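Pesticidal crystal protein Cry4Aa (Bacillus thuringiensis, PDB 2C9K) kills mosquito larvae by binding to midgut epithelial cells and promoting their colloid-osmotic lysis. Local coordinates at residues Q265-E270 with Y451-T456; L357-L362 with N405-P410. One frame throughout, in Å; residues are numbered along the deposited sequence.

Interaction 1 (Q265-E270 with Y451-T456); sequences QVLNFE and YTFAWT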
ATOM      1  N   GLN A 265      -8.581   9.255   4.606  1.00 23.03           N
ATOM      2  CA  GLN A 265      -9.880   9.115   5.247  1.00 22.14           C
ATOM      3  C   GLN A 265     -10.329  10.575   5.342  1.00 23.33           C
ATOM      4  O   GLN A 265      -9.499  11.457   5.569  1.00 24.15           O
ATOM      5  CB  GLN A 265      -9.727   8.476   6.634  1.00 20.02           C
ATOM      6  CG  GLN A 265      -9.181   7.045   6.601  1.00 21.33           C
ATOM      7  CD  GLN A 265      -9.035   6.412   7.989  1.00 23.23           C
ATOM      8  OE1 GLN A 265      -8.647   7.074   8.952  1.00 25.55           O
ATOM      9  NE2 GLN A 265      -9.322   5.119   8.086  1.00 22.61           N
ATOM     10  N   VAL A 266     -11.615  10.858   5.156  1.00 23.20           N
ATOM     11  CA  VAL A 266     -12.042  12.256   5.196  1.00 23.14           C
ATOM     12  C   VAL A 266     -13.059  12.661   6.268  1.00 23.45           C
ATOM     13  O   VAL A 266     -13.836  11.845   6.763  1.00 24.06           O
ATOM     14  CB  VAL A 266     -12.525  12.710   3.777  1.00 22.34           C
ATOM     15  CG1 VAL A 266     -12.646  11.504   2.862  1.00 20.95           C
ATOM     16  CG2 VAL A 266     -13.836  13.469   3.865  1.00 22.12           C
ATOM     17  N   LEU A 267     -13.027  13.943   6.624  1.00 22.31           N
ATOM     18  CA  LEU A 267     -13.911  14.497   7.637  1.00 21.33           C
ATOM     19  C   LEU A 267     -14.678  15.699   7.097  1.00 22.31           C
ATOM     20  O   LEU A 267     -14.111  16.535   6.378  1.00 23.09           O
ATOM     21  CB  LEU A 267     -13.095  14.922   8.867  1.00 18.69           C
ATOM     22  CG  LEU A 267     -13.756  15.827   9.918  1.00 18.28           C
ATOM     23  CD1 LEU A 267     -14.920  15.113  10.600  1.00 18.54           C
ATOM     24  CD2 LEU A 267     -12.713  16.239  10.939  1.00 16.80           C
ATOM     25  N   ASN A 268     -15.963  15.766   7.460  1.00 21.07           N
ATOM     26  CA  ASN A 268     -16.887  16.838   7.079  1.00 21.28           C
ATOM     27  C   ASN A 268     -17.261  16.912   5.609  1.00 22.63           C
ATOM     28  O   ASN A 268     -17.592  17.980   5.098  1.00 22.28           O
ATOM     29  CB  ASN A 268     -16.354  18.201   7.518  1.00 21.23           C
ATOM     30  CG  ASN A 268     -16.395  18.381   9.016  1.00 23.32           C
ATOM     31  OD1 ASN A 268     -17.202  17.756   9.716  1.00 24.45           O
ATOM     32  ND2 ASN A 268     -15.535  19.252   9.521  1.00 24.13           N
ATOM     33  N   PHE A 269     -17.225  15.771   4.933  1.00 24.17           N
ATOM     34  CA  PHE A 269     -17.563  15.726   3.526  1.00 25.29           C
ATOM     35  C   PHE A 269     -19.030  16.057   3.272  1.00 27.13           C
ATOM     36  O   PHE A 269     -19.363  16.938   2.478  1.00 28.54           O
ATOM     37  CB  PHE A 269     -17.284  14.341   2.958  1.00 23.09           C
ATOM     38  CG  PHE A 269     -17.761  14.179   1.551  1.00 21.94           C
ATOM     39  CD1 PHE A 269     -17.062  14.761   0.497  1.00 20.92           C
ATOM     40  CD2 PHE A 269     -18.950  13.512   1.281  1.00 19.46           C
ATOM     41  CE1 PHE A 269     -17.548  14.685  -0.810  1.00 21.57           C
ATOM     42  CE2 PHE A 269     -19.440  13.432  -0.022  1.00 20.00           C
ATOM     43  CZ  PHE A 269     -18.739  14.019  -1.068  1.00 20.28           C
ATOM     44  N   GLU A 270     -19.906  15.330   3.952  1.00 29.05           N
ATOM     45  CA  GLU A 270     -21.337  15.494   3.777  1.00 29.03           C
ATOM     46  C   GLU A 270     -21.922  16.825   4.230  1.00 27.25           C
ATOM     47  O   GLU A 270     -22.858  17.314   3.616  1.00 27.44           O
ATOM     48  CB  GLU A 270     -22.068  14.328   4.454  1.00 29.74           C
ATOM     49  CG  GLU A 270     -21.586  12.954   3.979  1.00 36.41           C
ATOM     50  CD  GLU A 270     -20.418  12.377   4.810  1.00 43.15           C
ATOM     51  OE1 GLU A 270     -19.487  13.139   5.188  1.00 43.76           O
ATOM     52  OE2 GLU A 270     -20.432  11.143   5.073  1.00 43.77           O
ATOM     53  N   TYR A 451     -11.462  17.907   5.938  1.00 24.85           N
ATOM     54  CA  TYR A 451     -10.103  17.428   6.149  1.00 24.57           C
ATOM     55  C   TYR A 451      -9.925  16.017   5.614  1.00 23.72           C
ATOM     56  O   TYR A 451     -10.894  15.294   5.383  1.00 24.62           O
ATOM     57  CB  TYR A 451      -9.744  17.401   7.640  1.00 24.31           C
ATOM     58  CG  TYR A 451      -9.893  18.706   8.398  1.00 26.15           C
ATOM     59  CD1 TYR A 451     -11.140  19.139   8.854  1.00 26.63           C
ATOM     60  CD2 TYR A 451      -8.779  19.482   8.703  1.00 24.75           C
ATOM     61  CE1 TYR A 451     -11.268  20.310   9.600  1.00 27.43           C
ATOM     62  CE2 TYR A 451      -8.894  20.648   9.441  1.00 26.80           C
ATOM     63  CZ  TYR A 451     -10.138  21.060   9.891  1.00 28.56           C
ATOM     64  OH  TYR A 451     -10.242  22.214  10.641  1.00 28.49           O
ATOM     65  N   THR A 452      -8.673  15.635   5.421  0.50 22.47           N
ATOM     66  CA  THR A 452      -8.336  14.295   4.985  0.50 22.08           C
ATOM     67  C   THR A 452      -7.110  13.923   5.793  0.50 21.25           C
ATOM     68  O   THR A 452      -6.224  14.750   6.014  0.50 21.37           O
ATOM     69  CB  THR A 452      -7.976  14.226   3.501  0.50 23.00           C
ATOM     70  OG1 THR A 452      -7.089  15.297   3.183  1.00 25.49           O
ATOM     71  CG2 THR A 452      -9.216  14.312   2.640  1.00 24.20           C
ATOM     72  N   PHE A 453      -7.072  12.686   6.258  1.00 20.65           N
ATOM     73  CA  PHE A 453      -5.945  12.211   7.040  1.00 19.91           C
ATOM     74  C   PHE A 453      -5.201  11.186   6.200  1.00 19.25           C
ATOM     75  O   PHE A 453      -5.762  10.169   5.810  1.00 20.71           O
ATOM     76  CB  PHE A 453      -6.447  11.608   8.355  1.00 19.23           C
ATOM     77  CG  PHE A 453      -7.179  12.599   9.231  1.00 19.58           C
ATOM     78  CD1 PHE A 453      -8.482  12.992   8.927  1.00 18.10           C
ATOM     79  CD2 PHE A 453      -6.538  13.196  10.318  1.00 18.51           C
ATOM     80  CE1 PHE A 453      -9.132  13.966   9.687  1.00 17.30           C
ATOM     81  CE2 PHE A 453      -7.181  14.170  11.082  1.00 17.37           C
ATOM     82  CZ  PHE A 453      -8.477  14.555  10.764  1.00 17.74           C
ATOM     83  N   ALA A 454      -3.945  11.490   5.893  1.00 18.32           N
ATOM     84  CA  ALA A 454      -3.102  10.618   5.084  1.00 17.54           C
ATOM     85  C   ALA A 454      -2.503   9.521   5.948  1.00 17.45           C
ATOM     86  O   ALA A 454      -2.109   9.765   7.083  1.00 18.53           O
ATOM     87  CB  ALA A 454      -1.996  11.426   4.441  1.00 16.06           C
ATOM     88  N   TRP A 455      -2.431   8.316   5.401  1.00 17.21           N
ATOM     89  CA  TRP A 455      -1.887   7.180   6.120  1.00 18.26           C
ATOM     90  C   TRP A 455      -0.944   6.377   5.242  1.00 18.41           C
ATOM     91  O   TRP A 455      -1.286   6.027   4.123  1.00 18.96           O
ATOM     92  CB  TRP A 455      -3.022   6.264   6.597  1.00 20.10           C
ATOM     93  CG  TRP A 455      -3.995   6.926   7.524  1.00 19.98           C
ATOM     94  CD1 TRP A 455      -5.165   7.531   7.188  1.00 18.20           C
ATOM     95  CD2 TRP A 455      -3.852   7.082   8.943  1.00 20.48           C
ATOM     96  NE1 TRP A 455      -5.763   8.059   8.307  1.00 19.77           N
ATOM     97  CE2 TRP A 455      -4.976   7.798   9.398  1.00 20.37           C
ATOM     98  CE3 TRP A 455      -2.881   6.685   9.873  1.00 20.40           C
ATOM     99  CZ2 TRP A 455      -5.160   8.127  10.741  1.00 20.85           C
ATOM    100  CZ3 TRP A 455      -3.065   7.012  11.211  1.00 20.26           C
ATOM    101  CH2 TRP A 455      -4.195   7.725  11.630  1.00 19.78           C
ATOM    102  N   THR A 456       0.245   6.091   5.753  1.00 18.65           N
ATOM    103  CA  THR A 456       1.210   5.297   5.009  1.00 20.24           C
ATOM    104  C   THR A 456       1.338   3.941   5.695  1.00 21.54           C
ATOM    105  O   THR A 456       1.040   3.818   6.887  1.00 23.34           O
ATOM    106  CB  THR A 456       2.581   5.991   4.945  1.00 20.35           C
ATOM    107  OG1 THR A 456       2.979   6.404   6.258  1.00 22.83           O
ATOM    108  CG2 THR A 456       2.510   7.195   4.033  1.00 18.39           C
TER
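In the three-stranded antiparallel sheet of the beta-prism middle domain of this three-domain Cry toxin, Gln265, Val266 and Leu267 on an outermost strand pair with Phe453, Thr452 and Tyr451 on the central one. Gln265 and Phe453 form one hydrogen-bonded pair: Phe453 N reaches Gln265 O at 2.8 Å, and Gln265 N returns a longer bond to Phe453 O. Leu267 and Tyr451 form the next, with Leu267 N to Tyr451 O at 2.8 Å and Tyr451 N to Leu267 O at 3.0 Å. Between them, the non-hydrogen-bonded pair Val266 and Thr452 puts Val266 CB 3.8 Å from Thr452 CG2 on the face where Val266 touches helix 222-240.

On the other face, Leu267 lies beside Tyr451, pointing the same way, and Leu267 CD2 comes within 3.9 Å of Tyr451 CD1. Leu267 CB meets the edge of the Phe453 ring at CE1. The extended Gln265 chain brings OE1 to 3.1 Å from Trp455 NE1, its amide plane turned 73° from the indole. Four bonds thus pair the N and O atoms of Gln265, Leu267, Tyr451 and Phe453, while the face carrying the last three is largely carbon, with Gln265 OE1 a polar atom that takes a probable hydrogen bond from Gly408 N.

Interaction 2 (L357-L362 with N405-P410); sequences LNVISL and NIFGLP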
ATOM      1  N   LEU A 357      -6.284   8.136  16.000  1.00 27.30           N
ATOM      2  CA  LEU A 357      -6.590   9.397  16.646  1.00 28.77           C
ATOM      3  C   LEU A 357      -8.072   9.622  16.763  1.00 29.78           C
ATOM      4  O   LEU A 357      -8.876   8.990  16.072  1.00 29.50           O
ATOM      5  CB  LEU A 357      -5.933  10.589  15.952  1.00 28.41           C
ATOM      6  CG  LEU A 357      -6.297  10.979  14.537  1.00 29.39           C
ATOM      7  CD1 LEU A 357      -5.919  12.443  14.319  1.00 29.94           C
ATOM      8  CD2 LEU A 357      -5.568  10.075  13.561  1.00 30.52           C
ATOM      9  N   ASN A 358      -8.419  10.523  17.672  1.00 31.24           N
ATOM     10  CA  ASN A 358      -9.799  10.857  17.959  1.00 32.23           C
ATOM     11  C   ASN A 358      -9.959  12.331  17.684  1.00 31.05           C
ATOM     12  O   ASN A 358      -9.181  13.131  18.185  1.00 32.37           O
ATOM     13  CB  ASN A 358     -10.075  10.577  19.433  1.00 35.63           C
ATOM     14  CG  ASN A 358     -11.542  10.582  19.765  1.00 38.36           C
ATOM     15  OD1 ASN A 358     -12.237  11.583  19.571  1.00 38.60           O
ATOM     16  ND2 ASN A 358     -12.027   9.457  20.276  1.00 40.19           N
ATOM     17  N   VAL A 359     -10.950  12.704  16.885  1.00 29.76           N
ATOM     18  CA  VAL A 359     -11.149  14.119  16.601  1.00 29.75           C
ATOM     19  C   VAL A 359     -12.549  14.604  16.970  1.00 29.22           C
ATOM     20  O   VAL A 359     -13.543  13.908  16.741  1.00 27.77           O
ATOM     21  CB  VAL A 359     -10.878  14.448  15.110  1.00 29.49           C
ATOM     22  CG1 VAL A 359      -9.553  13.845  14.683  1.00 30.04           C
ATOM     23  CG2 VAL A 359     -12.000  13.938  14.242  1.00 30.48           C
ATOM     24  N   ILE A 360     -12.597  15.789  17.575  1.00 28.62           N
ATOM     25  CA  ILE A 360     -13.849  16.424  17.961  1.00 29.47           C
ATOM     26  C   ILE A 360     -13.929  17.720  17.170  1.00 30.88           C
ATOM     27  O   ILE A 360     -13.115  18.624  17.351  1.00 31.48           O
ATOM     28  CB  ILE A 360     -13.914  16.783  19.469  1.00 30.24           C
ATOM     29  CG1 ILE A 360     -13.856  15.517  20.332  1.00 29.56           C
ATOM     30  CG2 ILE A 360     -15.205  17.546  19.761  1.00 28.50           C
ATOM     31  CD1 ILE A 360     -12.494  14.844  20.353  1.00 31.41           C
ATOM     32  N   SER A 361     -14.907  17.801  16.282  1.00 31.67           N
ATOM     33  CA  SER A 361     -15.085  18.985  15.464  1.00 32.08           C
ATOM     34  C   SER A 361     -16.482  19.569  15.676  1.00 32.04           C
ATOM     35  O   SER A 361     -17.380  18.890  16.183  1.00 31.70           O
ATOM     36  CB  SER A 361     -14.888  18.615  13.996  1.00 33.15           C
ATOM     37  OG  SER A 361     -15.663  17.473  13.667  1.00 33.46           O
ATOM     38  N   LEU A 362     -16.660  20.829  15.289  1.00 31.03           N
ATOM     39  CA  LEU A 362     -17.950  21.485  15.432  1.00 29.95           C
ATOM     40  C   LEU A 362     -18.921  20.894  14.417  1.00 29.40           C
ATOM     41  O   LEU A 362     -18.530  20.560  13.301  1.00 30.41           O
ATOM     42  CB  LEU A 362     -17.794  22.995  15.229  1.00 28.51           C
ATOM     43  CG  LEU A 362     -16.876  23.670  16.258  1.00 27.43           C
ATOM     44  CD1 LEU A 362     -16.789  25.153  15.984  1.00 28.66           C
ATOM     45  CD2 LEU A 362     -17.421  23.438  17.656  1.00 26.78           C
ATOM     46  N   ASN A 405     -15.221  11.565  15.672  1.00 24.86           N
ATOM     47  CA  ASN A 405     -14.838  10.599  14.648  1.00 25.47           C
ATOM     48  C   ASN A 405     -13.483   9.999  14.932  1.00 24.68           C
ATOM     49  O   ASN A 405     -12.619  10.657  15.494  1.00 26.20           O
ATOM     50  CB  ASN A 405     -14.791  11.283  13.282  1.00 26.73           C
ATOM     51  CG  ASN A 405     -16.162  11.626  12.757  1.00 26.47           C
ATOM     52  OD1 ASN A 405     -16.883  10.752  12.292  1.00 28.02           O
ATOM     53  ND2 ASN A 405     -16.534  12.901  12.834  1.00 24.31           N
ATOM     54  N   ILE A 406     -13.299   8.747  14.536  1.00 24.49           N
ATOM     55  CA  ILE A 406     -12.023   8.083  14.736  1.00 25.40           C
ATOM     56  C   ILE A 406     -11.378   7.769  13.388  1.00 25.84           C
ATOM     57  O   ILE A 406     -12.049   7.295  12.460  1.00 27.06           O
ATOM     58  CB  ILE A 406     -12.183   6.767  15.509  1.00 26.03           C
ATOM     59  CG1 ILE A 406     -12.688   7.050  16.923  1.00 26.42           C
ATOM     60  CG2 ILE A 406     -10.849   6.037  15.551  1.00 26.76           C
ATOM     61  CD1 ILE A 406     -12.906   5.810  17.744  1.00 26.10           C
ATOM     62  N   PHE A 407     -10.081   8.041  13.278  1.00 24.31           N
ATOM     63  CA  PHE A 407      -9.350   7.765  12.048  1.00 22.73           C
ATOM     64  C   PHE A 407      -8.148   6.859  12.326  1.00 21.57           C
ATOM     65  O   PHE A 407      -7.566   6.877  13.410  1.00 20.17           O
ATOM     66  CB  PHE A 407      -8.892   9.073  11.382  1.00 22.53           C
ATOM     67  CG  PHE A 407     -10.026   9.980  10.982  1.00 23.46           C
ATOM     68  CD1 PHE A 407     -10.332  11.110  11.733  1.00 23.99           C
ATOM     69  CD2 PHE A 407     -10.811   9.685   9.872  1.00 23.55           C
ATOM     70  CE1 PHE A 407     -11.401  11.929  11.390  1.00 23.16           C
ATOM     71  CE2 PHE A 407     -11.883  10.500   9.524  1.00 23.50           C
ATOM     72  CZ  PHE A 407     -12.177  11.624  10.287  1.00 23.98           C
ATOM     73  N   GLY A 408      -7.786   6.069  11.323  1.00 21.50           N
ATOM     74  CA  GLY A 408      -6.684   5.135  11.441  1.00 20.86           C
ATOM     75  C   GLY A 408      -7.109   3.874  10.716  1.00 21.15           C
ATOM     76  O   GLY A 408      -8.254   3.776  10.266  1.00 22.14           O
ATOM     77  N   LEU A 409      -6.211   2.907  10.584  1.00 20.31           N
ATOM     78  CA  LEU A 409      -6.568   1.676   9.894  1.00 21.07           C
ATOM     79  C   LEU A 409      -6.604   0.466  10.827  1.00 20.78           C
ATOM     80  O   LEU A 409      -6.173   0.538  11.978  1.00 19.17           O
ATOM     81  CB  LEU A 409      -5.612   1.436   8.723  1.00 22.35           C
ATOM     82  CG  LEU A 409      -5.855   2.308   7.478  1.00 23.17           C
ATOM     83  CD1 LEU A 409      -7.247   2.059   6.944  1.00 22.16           C
ATOM     84  CD2 LEU A 409      -5.695   3.780   7.819  1.00 24.76           C
ATOM     85  N   PRO A 410      -7.135  -0.662  10.345  1.00 19.78           N
ATOM     86  CA  PRO A 410      -7.223  -1.878  11.158  1.00 19.90           C
ATOM     87  C   PRO A 410      -5.881  -2.440  11.636  1.00 20.08           C
ATOM     88  O   PRO A 410      -4.815  -1.993  11.208  1.00 19.15           O
ATOM     89  CB  PRO A 410      -7.955  -2.849  10.234  1.00 18.96           C
ATOM     90  CG  PRO A 410      -8.818  -1.946   9.421  1.00 18.33           C
ATOM     91  CD  PRO A 410      -7.859  -0.836   9.078  1.00 17.90           C
TER
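Leu357 and Val359 align with Phe407 and Asn405 as two antiparallel hydrogen-bonded pairs, a worked example of how a regular ladder fixes which side chains meet. The backbone bonds come first. Leu357 N gives to Phe407 O and Phe407 N to Leu357 O, each at 3.2 Å. At the next hydrogen-bonded pair, Val359 N reaches Asn405 O at 3.0 Å with an N-H...O angle of 173°, and Asn405 N answers to Val359 O at 3.1 Å. A CA-H...O contact from Ile406 CA to Leu357 O supplements them.

Apolar contacts gather on the face that carries Leu357, Val359 and Phe407. Val359 CG2 lies at the edge of the Phe407 ring, near its plane and 3.5 Å from Phe407 CE1, the two side chains crossing at about a right angle. Val359 CG2 sits between the backbone N and the carbonyl carbon (chi1 -49° to CG1), which leaves this methyl also 4.0 Å from Asn405 CB. Leu357 slants across Phe407, its CD2 lying 4.1 Å from Phe407 CB.

The reverse face holds the non-hydrogen-bonded pair, where Asn358 ND2 comes to 4.2 Å from Ile406 CG1, a looser and partly exposed meeting of a polar group with an aliphatic chain.

Strand 402-407 is outermost in its four-stranded antiparallel sheet, and strand 353-362 separates it from strand 373-381. The Leu357 and Phe407 face turns toward strands 262-267 and 450-457, where Phe407 stacks with Phe453, while Ile406 touches Leu423 in a loop.

How the interactions relate
Interactions 1 and 2 belong to two of the sheets of the beta-prism that forms the middle domain, meeting through their inward-facing side chains with centres about 9 Å apart. In sequence, interaction 2 is nested inside the long loop that interaction 1 closes. A probable hydrogen bond joins them, from Gly408 N to Gln265 OE1 at 2.7 Å, just beyond Phe407 along the chain. Close by, Trp455 CH2 packs 3.3 Å from Leu357 CD2, and Leu267 reaches over to Val359 and Phe407. The pairing within each sheet sets the side-chain spacing from which this shared interior is built, illustrating how local ladders become tertiary structure.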